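PDB 3O0Y: lipoprotein, which is of unknown function but belongs to the DUF885 family in the MA clan of peptidases, so that a metallopeptidase-like fold is probable. Local coordinates for residues R346-D351 with M424-F430; E394-G398 with I419-D423. Residue numbers count along the deposited sequence, not the author numbering.

Contact 1. Residues R346-D351 with M424-F430; sequences RFLYED and MKANPKF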
ATOM      1  N   ARG A 346      -5.306 -31.522   6.180  1.00  7.97           N
ATOM      2  CA  ARG A 346      -6.547 -30.868   6.362  1.00  7.45           C
ATOM      3  C   ARG A 346      -6.439 -29.351   6.116  1.00  8.56           C
ATOM      4  O   ARG A 346      -7.459 -28.737   5.971  1.00 10.85           O
ATOM      5  CB  ARG A 346      -7.098 -31.104   7.777  1.00  7.08           C
ATOM      6  CG  ARG A 346      -6.221 -30.580   8.852  1.00  6.06           C
ATOM      7  CD  ARG A 346      -6.754 -30.987  10.247  1.00  7.56           C
ATOM      8  NE  ARG A 346      -5.781 -30.737  11.295  1.00  8.34           N
ATOM      9  CZ  ARG A 346      -6.070 -30.572  12.590  1.00 10.09           C
ATOM     10  NH1 ARG A 346      -7.341 -30.628  13.062  1.00 12.71           N
ATOM     11  NH2 ARG A 346      -5.079 -30.378  13.405  1.00  9.66           N
ATOM     12  N   PHE A 347      -5.243 -28.792   6.138  1.00  7.45           N
ATOM     13  CA  PHE A 347      -5.003 -27.342   5.995  1.00  9.66           C
ATOM     14  C   PHE A 347      -4.463 -26.951   4.623  1.00 10.52           C
ATOM     15  O   PHE A 347      -4.074 -25.780   4.425  1.00  9.78           O
ATOM     16  CB  PHE A 347      -4.162 -26.757   7.119  1.00  8.60           C
ATOM     17  CG  PHE A 347      -4.762 -26.934   8.484  1.00  7.01           C
ATOM     18  CD1 PHE A 347      -6.072 -26.502   8.735  1.00 10.52           C
ATOM     19  CD2 PHE A 347      -4.059 -27.556   9.520  1.00  6.90           C
ATOM     20  CE1 PHE A 347      -6.627 -26.684   9.971  1.00 10.86           C
ATOM     21  CE2 PHE A 347      -4.612 -27.704  10.753  1.00  9.13           C
ATOM     22  CZ  PHE A 347      -5.912 -27.314  10.982  1.00 11.31           C
ATOM     23  N   LEU A 348      -4.433 -27.888   3.681  1.00 10.61           N
ATOM     24  CA  LEU A 348      -3.775 -27.623   2.362  1.00  9.23           C
ATOM     25  C   LEU A 348      -4.743 -27.894   1.246  1.00 10.76           C
ATOM     26  O   LEU A 348      -5.340 -29.017   1.132  1.00  9.38           O
ATOM     27  CB  LEU A 348      -2.559 -28.519   2.182  1.00 11.02           C
ATOM     28  CG  LEU A 348      -1.388 -28.279   3.095  1.00 11.80           C
ATOM     29  CD1 LEU A 348      -0.421 -29.479   2.967  1.00 15.42           C
ATOM     30  CD2 LEU A 348      -0.791 -26.887   2.813  1.00 11.88           C
ATOM     31  N   TYR A 349      -4.942 -26.904   0.377  1.00  7.39           N
ATOM     32  CA  TYR A 349      -5.608 -27.141  -0.863  1.00  8.81           C
ATOM     33  C   TYR A 349      -4.729 -27.939  -1.790  1.00  9.17           C
ATOM     34  O   TYR A 349      -3.478 -27.830  -1.747  1.00  9.09           O
ATOM     35  CB  TYR A 349      -5.986 -25.789  -1.543  1.00  9.89           C
ATOM     36  CG  TYR A 349      -6.928 -24.906  -0.778  1.00  7.52           C
ATOM     37  CD1 TYR A 349      -8.276 -25.190  -0.764  1.00 10.44           C
ATOM     38  CD2 TYR A 349      -6.462 -23.852  -0.018  1.00  7.13           C
ATOM     39  CE1 TYR A 349      -9.151 -24.386  -0.064  1.00  9.36           C
ATOM     40  CE2 TYR A 349      -7.330 -23.004   0.685  1.00 10.64           C
ATOM     41  CZ  TYR A 349      -8.674 -23.317   0.670  1.00  8.48           C
ATOM     42  OH  TYR A 349      -9.557 -22.544   1.388  1.00 12.06           O
ATOM     43  N   GLU A 350      -5.365 -28.717  -2.643  1.00 10.13           N
ATOM     44  CA  GLU A 350      -4.637 -29.536  -3.593  1.00 11.55           C
ATOM     45  C   GLU A 350      -3.894 -28.622  -4.584  1.00 11.48           C
ATOM     46  O   GLU A 350      -4.431 -27.573  -4.998  1.00  8.45           O
ATOM     47  CB  GLU A 350      -5.652 -30.454  -4.315  1.00 13.07           C
ATOM     48  CG  GLU A 350      -5.063 -31.290  -5.407  1.00 20.31           C
ATOM     49  CD  GLU A 350      -6.098 -32.208  -6.090  1.00 26.69           C
ATOM     50  OE1 GLU A 350      -7.029 -31.722  -6.829  1.00 20.62           O
ATOM     51  OE2 GLU A 350      -5.943 -33.438  -5.846  1.00 35.13           O
ATOM     52  N   ASP A 351      -2.686 -29.020  -5.009  1.00 11.02           N
ATOM     53  CA  ASP A 351      -2.008 -28.217  -6.024  1.00 11.85           C
ATOM     54  C   ASP A 351      -2.511 -28.620  -7.436  1.00 12.62           C
ATOM     55  O   ASP A 351      -1.949 -29.519  -8.100  1.00 12.78           O
ATOM     56  CB  ASP A 351      -0.515 -28.418  -5.868  1.00 14.40           C
ATOM     57  CG  ASP A 351       0.300 -27.682  -6.913  1.00 18.02           C
ATOM     58  OD1 ASP A 351      -0.182 -26.782  -7.632  1.00 15.93           O
ATOM     59  OD2 ASP A 351       1.465 -28.096  -7.066  1.00 23.83           O
ATOM     60  N   MET A 424       0.341 -23.566  -2.946  1.00 11.41           N
ATOM     61  CA  MET A 424      -0.731 -23.898  -2.011  1.00 12.42           C
ATOM     62  C   MET A 424      -0.167 -23.944  -0.565  1.00 13.51           C
ATOM     63  O   MET A 424      -0.876 -23.676   0.404  1.00 13.29           O
ATOM     64  CB  MET A 424      -1.524 -25.150  -2.435  1.00 13.75           C
ATOM     65  CG  MET A 424      -2.544 -24.965  -3.655  1.00 14.82           C
ATOM     66  SD  MET A 424      -3.725 -23.617  -3.557  1.00  6.64           S
ATOM     67  CE  MET A 424      -2.684 -22.205  -4.199  1.00  7.54           C
ATOM     68  N   LYS A 425       1.120 -24.266  -0.418  1.00 14.57           N
ATOM     69  CA  LYS A 425       1.707 -24.337   0.924  1.00 15.14           C
ATOM     70  C   LYS A 425       1.761 -22.957   1.582  1.00 14.11           C
ATOM     71  O   LYS A 425       1.769 -22.848   2.815  1.00 13.67           O
ATOM     72  CB  LYS A 425       3.102 -24.986   0.915  1.00 17.68           C
ATOM     73  CG  LYS A 425       3.276 -26.209   0.000  1.00 26.09           C
ATOM     74  CD  LYS A 425       2.478 -27.427   0.460  1.00 34.01           C
ATOM     75  CE  LYS A 425       3.155 -28.811   0.130  1.00 36.10           C
ATOM     76  NZ  LYS A 425       4.634 -28.702  -0.110  1.00 40.88           N
ATOM     77  N   ALA A 426       1.740 -21.909   0.763  1.00 10.55           N
ATOM     78  CA  ALA A 426       1.725 -20.522   1.194  1.00 12.30           C
ATOM     79  C   ALA A 426       0.294 -20.003   1.487  1.00  9.95           C
ATOM     80  O   ALA A 426       0.111 -18.871   1.838  1.00 11.95           O
ATOM     81  CB  ALA A 426       2.419 -19.642   0.110  1.00 14.92           C
ATOM     82  N   ASN A 427      -0.697 -20.849   1.246  1.00  9.87           N
ATOM     83  CA  ASN A 427      -2.127 -20.556   1.453  1.00  7.74           C
ATOM     84  C   ASN A 427      -2.804 -21.541   2.362  1.00  8.03           C
ATOM     85  O   ASN A 427      -3.824 -22.127   1.989  1.00  7.21           O
ATOM     86  CB  ASN A 427      -2.853 -20.564   0.111  1.00  7.08           C
ATOM     87  CG  ASN A 427      -2.489 -19.347  -0.782  1.00 11.23           C
ATOM     88  OD1 ASN A 427      -1.665 -19.457  -1.731  1.00 13.67           O
ATOM     89  ND2 ASN A 427      -3.074 -18.241  -0.494  1.00  9.55           N
ATOM     90  N   PRO A 428      -2.217 -21.777   3.539  1.00  8.46           N
ATOM     91  CA  PRO A 428      -2.865 -22.726   4.432  1.00  8.37           C
ATOM     92  C   PRO A 428      -4.302 -22.294   4.691  1.00  7.14           C
ATOM     93  O   PRO A 428      -4.632 -21.114   4.850  1.00  7.07           O
ATOM     94  CB  PRO A 428      -2.050 -22.621   5.720  1.00  8.05           C
ATOM     95  CG  PRO A 428      -1.430 -21.256   5.717  1.00 11.44           C
ATOM     96  CD  PRO A 428      -1.134 -21.026   4.208  1.00  9.73           C
ATOM     97  N   LYS A 429      -5.187 -23.266   4.798  1.00  6.96           N
ATOM     98  CA  LYS A 429      -6.571 -22.922   4.961  1.00  6.69           C
ATOM     99  C   LYS A 429      -6.871 -22.030   6.154  1.00  8.62           C
ATOM    100  O   LYS A 429      -7.845 -21.248   6.097  1.00  9.63           O
ATOM    101  CB  LYS A 429      -7.455 -24.135   5.031  1.00  6.65           C
ATOM    102  CG  LYS A 429      -7.371 -25.011   3.717  1.00  8.26           C
ATOM    103  CD  LYS A 429      -8.460 -26.065   3.730  1.00 12.44           C
ATOM    104  CE  LYS A 429      -8.379 -26.977   2.489  1.00 17.11           C
ATOM    105  NZ  LYS A 429      -9.521 -27.933   2.429  1.00 21.77           N
ATOM    106  N   PHE A 430      -6.135 -22.235   7.226  1.00  5.85           N
ATOM    107  CA  PHE A 430      -6.366 -21.492   8.508  1.00  6.74           C
ATOM    108  C   PHE A 430      -5.957 -20.021   8.454  1.00  8.93           C
ATOM    109  O   PHE A 430      -6.188 -19.293   9.394  1.00  8.88           O
ATOM    110  CB  PHE A 430      -5.682 -22.193   9.673  1.00  7.37           C
ATOM    111  CG  PHE A 430      -4.201 -22.423   9.514  1.00  6.60           C
ATOM    112  CD1 PHE A 430      -3.306 -21.385   9.620  1.00  9.83           C
ATOM    113  CD2 PHE A 430      -3.701 -23.711   9.338  1.00  7.28           C
ATOM    114  CE1 PHE A 430      -1.967 -21.576   9.535  1.00 13.35           C
ATOM    115  CE2 PHE A 430      -2.312 -23.939   9.230  1.00  7.99           C
ATOM    116  CZ  PHE A 430      -1.443 -22.903   9.341  1.00 10.11           C
TER
HETATM  117  O   HOH W   1      -9.723 -29.350   4.794  1.00 31.79           O
HETATM  118  O   HOH W   2      -7.555 -29.778   0.485  1.00 33.94           O
HETATM  119  O   HOH W   3      -3.345 -24.619   0.981  1.00 11.73           O
HETATM  120  O   HOH W   4      -9.801 -21.480   3.946  1.00 15.52           O

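Contact 2. Residues E394-G398 with I419-D423; sequences EVQDG and INLRD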
ATOM      1  N   GLU A 394       2.426 -14.553 -14.702  1.00 25.56           N
ATOM      2  CA  GLU A 394       3.613 -13.727 -14.972  1.00 27.09           C
ATOM      3  C   GLU A 394       4.109 -12.921 -13.835  1.00 25.98           C
ATOM      4  O   GLU A 394       5.278 -12.522 -13.839  1.00 26.28           O
ATOM      5  CB  GLU A 394       3.364 -12.721 -16.119  1.00 29.79           C
ATOM      6  CG  GLU A 394       2.550 -13.261 -17.269  1.00 35.03           C
ATOM      7  CD  GLU A 394       1.021 -13.190 -17.058  1.00 36.87           C
ATOM      8  OE1 GLU A 394       0.463 -12.055 -17.049  1.00 40.38           O
ATOM      9  OE2 GLU A 394       0.385 -14.291 -17.001  1.00 38.06           O
ATOM     10  N   VAL A 395       3.240 -12.576 -12.873  1.00 22.89           N
ATOM     11  CA  VAL A 395       3.688 -11.708 -11.818  1.00 21.43           C
ATOM     12  C   VAL A 395       3.673 -12.384 -10.445  1.00 17.88           C
ATOM     13  O   VAL A 395       4.230 -11.855  -9.507  1.00 18.53           O
ATOM     14  CB  VAL A 395       2.896 -10.375 -11.839  1.00 25.07           C
ATOM     15  CG1 VAL A 395       2.760  -9.892 -13.330  1.00 26.65           C
ATOM     16  CG2 VAL A 395       1.524 -10.581 -11.229  1.00 19.32           C
ATOM     17  N   GLN A 396       3.167 -13.609 -10.375  1.00 15.72           N
ATOM     18  CA  GLN A 396       2.895 -14.210  -9.069  1.00 15.32           C
ATOM     19  C   GLN A 396       4.163 -14.551  -8.289  1.00 16.15           C
ATOM     20  O   GLN A 396       4.133 -14.572  -7.086  1.00 14.89           O
ATOM     21  CB  GLN A 396       1.976 -15.442  -9.199  1.00 12.86           C
ATOM     22  CG  GLN A 396       2.659 -16.634  -9.921  1.00 12.52           C
ATOM     23  CD  GLN A 396       1.742 -17.823 -10.111  1.00 14.10           C
ATOM     24  OE1 GLN A 396       0.606 -17.808  -9.698  1.00 11.99           O
ATOM     25  NE2 GLN A 396       2.246 -18.851 -10.786  1.00 13.59           N
ATOM     26  N   ASP A 397       5.300 -14.781  -8.972  1.00 18.95           N
ATOM     27  CA  ASP A 397       6.518 -15.104  -8.242  1.00 21.58           C
ATOM     28  C   ASP A 397       6.977 -13.936  -7.399  1.00 23.80           C
ATOM     29  O   ASP A 397       7.388 -14.109  -6.255  1.00 27.68           O
ATOM     30  CB  ASP A 397       7.676 -15.556  -9.177  1.00 23.67           C
ATOM     31  CG  ASP A 397       7.313 -16.731 -10.053  1.00 29.85           C
ATOM     32  OD1 ASP A 397       6.336 -17.475  -9.747  1.00 31.74           O
ATOM     33  OD2 ASP A 397       8.056 -16.974 -11.053  1.00 39.41           O
ATOM     34  N   GLY A 398       6.899 -12.730  -7.880  1.00 25.23           N
ATOM     35  CA  GLY A 398       7.282 -11.604  -6.981  1.00 24.70           C
ATOM     36  C   GLY A 398       6.164 -10.949  -6.161  1.00 23.93           C
ATOM     37  O   GLY A 398       6.420 -10.051  -5.324  1.00 25.12           O
ATOM     38  N   ILE A 419      -5.371 -12.301  -4.909  1.00  7.00           N
ATOM     39  CA  ILE A 419      -4.829 -13.458  -4.187  1.00  6.43           C
ATOM     40  C   ILE A 419      -3.731 -14.167  -4.973  1.00  7.93           C
ATOM     41  O   ILE A 419      -3.877 -14.361  -6.175  1.00  9.72           O
ATOM     42  CB  ILE A 419      -6.018 -14.429  -3.811  1.00  6.03           C
ATOM     43  CG1 ILE A 419      -5.509 -15.556  -2.944  1.00  8.30           C
ATOM     44  CG2 ILE A 419      -6.723 -14.923  -5.043  1.00  6.57           C
ATOM     45  CD1 ILE A 419      -5.136 -15.154  -1.523  1.00  9.59           C
ATOM     46  N   ASN A 420      -2.625 -14.549  -4.303  1.00  8.31           N
ATOM     47  CA  ASN A 420      -1.518 -15.260  -4.969  1.00  7.40           C
ATOM     48  C   ASN A 420      -1.721 -16.763  -4.910  1.00  9.44           C
ATOM     49  O   ASN A 420      -1.722 -17.339  -3.803  1.00  9.80           O
ATOM     50  CB  ASN A 420      -0.223 -14.933  -4.262  1.00  7.50           C
ATOM     51  CG  ASN A 420       0.956 -15.272  -5.082  1.00  9.02           C
ATOM     52  OD1 ASN A 420       1.010 -16.311  -5.721  1.00 10.53           O
ATOM     53  ND2 ASN A 420       1.949 -14.383  -5.088  1.00 11.13           N
ATOM     54  N   LEU A 421      -2.024 -17.378  -6.051  1.00  9.20           N
ATOM     55  CA  LEU A 421      -2.231 -18.819  -6.108  1.00  7.98           C
ATOM     56  C   LEU A 421      -0.992 -19.620  -6.518  1.00  9.38           C
ATOM     57  O   LEU A 421      -1.104 -20.827  -6.856  1.00 11.10           O
ATOM     58  CB  LEU A 421      -3.403 -19.094  -7.012  1.00 10.18           C
ATOM     59  CG  LEU A 421      -4.733 -18.375  -6.817  1.00 13.05           C
ATOM     60  CD1 LEU A 421      -5.685 -18.778  -7.926  1.00 12.65           C
ATOM     61  CD2 LEU A 421      -5.203 -18.734  -5.395  1.00 12.50           C
ATOM     62  N   ARG A 422       0.189 -18.997  -6.448  1.00  8.54           N
ATOM     63  CA  ARG A 422       1.386 -19.734  -6.907  1.00  9.74           C
ATOM     64  C   ARG A 422       1.635 -21.029  -6.141  1.00 12.27           C
ATOM     65  O   ARG A 422       1.895 -22.095  -6.764  1.00 13.61           O
ATOM     66  CB  ARG A 422       2.636 -18.891  -6.778  1.00 10.49           C
ATOM     67  CG  ARG A 422       3.938 -19.526  -7.328  1.00 15.27           C
ATOM     68  CD  ARG A 422       5.203 -18.664  -7.075  1.00 25.40           C
ATOM     69  NE  ARG A 422       5.815 -18.935  -5.766  1.00 40.09           N
ATOM     70  CZ  ARG A 422       5.746 -18.155  -4.668  1.00 47.22           C
ATOM     71  NH1 ARG A 422       5.151 -16.955  -4.651  1.00 48.28           N
ATOM     72  NH2 ARG A 422       6.340 -18.578  -3.558  1.00 52.22           N
ATOM     73  N   ASP A 423       1.572 -20.952  -4.802  1.00 11.95           N
ATOM     74  CA  ASP A 423       1.988 -22.074  -3.955  1.00 12.26           C
ATOM     75  C   ASP A 423       0.907 -22.363  -2.899  1.00 11.78           C
ATOM     76  O   ASP A 423       0.628 -21.500  -2.044  1.00 10.95           O
ATOM     77  CB  ASP A 423       3.238 -21.634  -3.223  1.00 14.98           C
ATOM     78  CG  ASP A 423       3.829 -22.754  -2.339  1.00 24.21           C
ATOM     79  OD1 ASP A 423       3.262 -23.905  -2.330  1.00 27.31           O
ATOM     80  OD2 ASP A 423       4.841 -22.448  -1.636  1.00 30.27           O
TER
HETATM   81  O   HOH W   5      -1.591 -16.162  -8.601  1.00  9.78           O

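Contact 1. Residues R346-D351 with M424-F430
Two irregular loops of a largely helical DUF885 domain pack together here, each with a short 3-10 turn (one ending at Phe347, the other spanning Met424 to Ala426). Their backbones come closest at Phe347 and Lys429, with CA atoms 4.8 Å apart, where one direct hydrogen bond joins them, Lys429 N to Phe347 O at 2.8 Å. Pro428, which has no amide hydrogen to give, adds a CA-H...O contact to the same carbonyl (CA to O 3.3 Å). Farther along, a bridging water replaces direct pairing: it accepts from Tyr349 N and donates to Asn427 O and to Met424 O, which also takes a bond from Asn427 N.

Aromatic and aliphatic surfaces close the interface. Phe430 turns its ring edge to the face of Phe347 in a T-shaped stack, centroids 5.1 Å apart and planes at 79°; Leu341 of helix 334-342 touches both rings. Leu348 CD2 lies 4.0 Å from Lys425 CA. Tyr349 is flanked by Met424, whose thioether makes an oblique Met-aromatic contact, and by the extended Lys429, which lays its aliphatic chain over the ring face. The Tyr349 hydroxyl bonds to Asp362 on helix 353-373. Lys429 CE lies 3.9 Å from the Tyr349 ring centroid, a CH-pi contact. Lys429 NZ, a weak ionic partner of Glu358, bonds at 2.8 Å to a water donating to Arg346 O and weakly to one donating to Leu348 O.

Contact 2. Residues E394-G398 with I419-D423
Polar groups dominate this small contact, in which the short, weakly bonded helix about 394-396 meets the chain just beyond strand 416-419. Asn420 is central because its amide can donate and accept at once. Asn420 ND2 gives a hydrogen bond to Gln396 O at 3.0 Å, satisfying the Gln396 carbonyl, and another to Pro400 O. On its other side, Asn420 OD1 accepts from Arg422 N at 2.9 Å. This bond to the amide two residues on defines an Asx turn, which bends the backbone just beyond Ile419.

Gln396 adds a longer arm. Its CA-to-CB bond points at the opposing loop, and its extended side chain brings the terminal carbonyl to a water that donates to Gln396 OE1 at 3.0 Å and accepts from Leu421 N at 2.9 Å. A second loop amide is thus satisfied through solvent. Arg422 N, already held by Asn420, is not bonded to Gln396 OE1, and the Gln396 amide group packs on the Arg422 side chain instead, with Gln396 CD 3.6 Å from Arg422 CB. Asp397 lies close to the arginine, but Asp397 OD1 is 4.3 Å from Arg422 NE, so the charges attract without forming a salt bridge.

Behind this polar layer, Ile419 pairs through its backbone with Lys389 and Phe391 alongside strand 387-390, Asn420 pairs with Gly401 next to strand 402-405, and the side chains of Ile419 and Leu421 pack on helix 353-373.

Overall arrangement
Contacts 1 and 2 share one continuous piece of chain, residues 419-430, which runs from strand 416-419 toward helix 432-439. Both are partly buried, but contact 1, whose centre is about 25 Å from that of the chain, lies farther out than contact 2 at about 17 Å. Even so, contact 1 buries more area (598 against 219 Å²), combining aromatic, thioether and Lys429 packing with a backbone bond and several bridging waters, whereas contact 2 rests mainly on the amides of Asn420 and Gln396, with one water. Helix 353-373 backs both: Leu359 touches Tyr349, Asn427 and Leu421, while Arg356 bonds to Asp351 and Leu421. Asn427 also packs against Ile419 and Asn420, joining the contacts directly.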